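Local coordinates for tube-forming protein in Mycobacterial Envelpe, TiME (Mycolicibacterium smegmatis, PDB 7CU9) that probably forms a secretion tube across the mycobacterial outer envelope, at residues A50-F58 with N160-C168. Numbering follows the deposited sequence.
Sequences ADIGLPEVF and NVLLQAKVC
With CG anti to its carbonyl carbon (chi1 -64°) and the chain extended beyond, Gln164 stands up from its strand and carries its amide to the 50-58 loop, while Lys166, CG anti to the backbone N (chi1 174°) and bent only at chi3, brings its ammonium to the carboxylate of Asp51. Gln164 OE1 accepts the backbone N-H of Gly53 (N to OE1 2.9 Å); the N-H points almost straight at OE1, though the donor sits tilted 25° from the carbonyl plane. A water linking Gln164 OE1 to Leu54 N adds a second donor, and another water joins Gln164 NE2 to Asp51 O, so both ends of this buried amide are held; NE2 also binds Thr155 on the adjoining strand. Ile52 runs past the same side chain in the opposite direction, its CB 3.7 Å from Gln164 CB, and its CD1 lies over the strand backbone, 3.9 Å from Ala165 CA. The PknH-like domain is built here on a long antiparallel sheet, in which 161-169 lies between 77-89 and 150-158; the loop and helix 55-58 pack on one face, beside helix 92-103. Lys166 NZ forms a salt bridge with Asp51 OD1 (2.9 Å), approaching from above one carboxylate face, whereas Ile52 N reaches OD1 from the other. Lys83 pairs with Asp51 OD2. The Phe58 ring turns its edge to Leu162 O and Gln164 OE1, CE2 lying 3.3 Å from OE1. Leu162 CD2 packs against both Val57 and Phe58, 3.7 Å from Val57 CG1 and 3.9 Å from Phe58 CZ.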
# COMPACT_ATOMS: atom_id res chain seq x y z
N ALA B 50 -10.57 -19.12 0.34
CA ALA B 50 -9.50 -19.17 -0.69
C ALA B 50 -9.72 -18.09 -1.76
O ALA B 50 -8.74 -17.65 -2.38
CB ALA B 50 -9.42 -20.56 -1.28
N ASP B 51 -10.96 -17.67 -1.97
CA ASP B 51 -11.28 -16.53 -2.87
C ASP B 51 -12.68 -16.04 -2.54
O ASP B 51 -13.33 -16.64 -1.67
CB ASP B 51 -11.16 -16.94 -4.35
CG ASP B 51 -10.89 -15.79 -5.31
OD1 ASP B 51 -10.94 -14.62 -4.89
OD2 ASP B 51 -10.59 -16.09 -6.48
N ILE B 52 -13.11 -14.98 -3.20
CA ILE B 52 -14.44 -14.35 -3.03
C ILE B 52 -15.24 -14.47 -4.34
O ILE B 52 -14.67 -14.85 -5.38
CB ILE B 52 -14.28 -12.88 -2.58
CG1 ILE B 52 -13.54 -12.03 -3.62
CG2 ILE B 52 -13.59 -12.83 -1.23
CD1 ILE B 52 -13.65 -10.55 -3.36
N GLY B 53 -16.54 -14.17 -4.27
CA GLY B 53 -17.46 -14.27 -5.42
C GLY B 53 -17.71 -15.70 -5.85
O GLY B 53 -17.88 -15.92 -7.06
N LEU B 54 -17.78 -16.64 -4.91
CA LEU B 54 -17.87 -18.09 -5.22
C LEU B 54 -19.31 -18.52 -5.48
O LEU B 54 -20.24 -18.08 -4.80
CB LEU B 54 -17.28 -18.91 -4.07
CG LEU B 54 -15.84 -18.58 -3.72
CD1 LEU B 54 -15.41 -19.39 -2.50
CD2 LEU B 54 -14.91 -18.82 -4.90
N PRO B 55 -19.53 -19.43 -6.44
CA PRO B 55 -20.87 -19.97 -6.70
C PRO B 55 -21.56 -20.59 -5.47
O PRO B 55 -22.74 -20.35 -5.28
CB PRO B 55 -20.61 -21.05 -7.76
CG PRO B 55 -19.38 -20.56 -8.48
CD PRO B 55 -18.53 -19.95 -7.38
N GLU B 56 -20.84 -21.35 -4.64
CA GLU B 56 -21.51 -22.07 -3.52
C GLU B 56 -22.00 -21.04 -2.49
O GLU B 56 -22.95 -21.33 -1.77
CB GLU B 56 -20.62 -23.16 -2.94
CG GLU B 56 -19.57 -22.70 -1.95
CD GLU B 56 -18.95 -23.89 -1.23
OE1 GLU B 56 -18.28 -24.70 -1.90
OE2 GLU B 56 -19.19 -24.03 -0.02
N VAL B 57 -21.37 -19.87 -2.45
CA VAL B 57 -21.79 -18.77 -1.54
C VAL B 57 -22.98 -18.02 -2.16
O VAL B 57 -24.00 -17.91 -1.47
CB VAL B 57 -20.61 -17.82 -1.24
CG1 VAL B 57 -21.06 -16.57 -0.52
CG2 VAL B 57 -19.53 -18.55 -0.44
N PHE B 58 -22.86 -17.53 -3.39
CA PHE B 58 -23.82 -16.54 -3.96
C PHE B 58 -24.98 -17.21 -4.70
O PHE B 58 -26.10 -16.71 -4.56
CB PHE B 58 -23.10 -15.57 -4.90
CG PHE B 58 -22.36 -14.50 -4.15
CD1 PHE B 58 -23.01 -13.36 -3.72
CD2 PHE B 58 -21.01 -14.65 -3.85
CE1 PHE B 58 -22.32 -12.37 -3.03
CE2 PHE B 58 -20.33 -13.67 -3.16
CZ PHE B 58 -20.98 -12.52 -2.76
N ASN B 160 -30.09 -6.85 2.52
CA ASN B 160 -30.25 -7.97 1.56
C ASN B 160 -29.03 -8.09 0.65
O ASN B 160 -29.13 -8.76 -0.39
CB ASN B 160 -31.51 -7.77 0.72
CG ASN B 160 -31.45 -6.51 -0.12
OD1 ASN B 160 -30.85 -5.51 0.28
ND2 ASN B 160 -32.09 -6.54 -1.27
N VAL B 161 -27.89 -7.51 1.04
CA VAL B 161 -26.67 -7.53 0.20
C VAL B 161 -25.57 -8.31 0.93
O VAL B 161 -25.38 -8.09 2.13
CB VAL B 161 -26.21 -6.10 -0.15
CG1 VAL B 161 -24.88 -6.10 -0.89
CG2 VAL B 161 -27.28 -5.36 -0.94
N LEU B 162 -24.88 -9.17 0.20
CA LEU B 162 -23.58 -9.73 0.64
C LEU B 162 -22.51 -9.12 -0.25
O LEU B 162 -22.58 -9.27 -1.49
CB LEU B 162 -23.58 -11.25 0.56
CG LEU B 162 -22.32 -11.91 1.15
CD1 LEU B 162 -22.24 -11.69 2.65
CD2 LEU B 162 -22.27 -13.39 0.83
N LEU B 163 -21.54 -8.43 0.35
CA LEU B 163 -20.40 -7.92 -0.42
C LEU B 163 -19.10 -8.52 0.12
O LEU B 163 -19.01 -8.86 1.32
CB LEU B 163 -20.41 -6.39 -0.43
CG LEU B 163 -20.09 -5.69 0.88
CD1 LEU B 163 -18.59 -5.49 1.05
CD2 LEU B 163 -20.80 -4.34 0.97
N GLN B 164 -18.15 -8.69 -0.78
CA GLN B 164 -16.81 -9.21 -0.44
C GLN B 164 -15.79 -8.34 -1.15
O GLN B 164 -16.04 -7.91 -2.29
CB GLN B 164 -16.68 -10.68 -0.84
CG GLN B 164 -17.63 -11.60 -0.09
CD GLN B 164 -17.30 -13.04 -0.42
OE1 GLN B 164 -17.44 -13.47 -1.56
NE2 GLN B 164 -16.81 -13.77 0.57
N ALA B 165 -14.67 -8.10 -0.49
CA ALA B 165 -13.52 -7.42 -1.10
C ALA B 165 -12.24 -8.10 -0.63
O ALA B 165 -12.21 -8.63 0.49
CB ALA B 165 -13.54 -5.95 -0.78
N LYS B 166 -11.23 -8.08 -1.49
CA LYS B 166 -9.93 -8.72 -1.26
C LYS B 166 -8.86 -7.78 -1.80
O LYS B 166 -8.99 -7.35 -2.96
CB LYS B 166 -9.91 -10.09 -1.95
CG LYS B 166 -8.59 -10.84 -1.92
CD LYS B 166 -8.64 -12.11 -2.73
CE LYS B 166 -8.48 -11.87 -4.22
NZ LYS B 166 -8.49 -13.13 -4.99
N VAL B 167 -7.87 -7.45 -0.98
CA VAL B 167 -6.69 -6.65 -1.41
C VAL B 167 -5.44 -7.50 -1.16
O VAL B 167 -5.21 -7.86 0.01
CB VAL B 167 -6.62 -5.29 -0.70
CG1 VAL B 167 -5.32 -4.57 -1.02
CG2 VAL B 167 -7.82 -4.42 -1.05
N CYS B 168 -4.71 -7.81 -2.23
CA CYS B 168 -3.50 -8.66 -2.21
C CYS B 168 -2.29 -7.78 -2.51
O CYS B 168 -2.35 -6.97 -3.46
CB CYS B 168 -3.57 -9.77 -3.26
SG CYS B 168 -4.94 -10.93 -3.01
O HOH W 1 -15.63 -16.42 -0.09
O HOH W 2 -17.70 -16.18 -2.00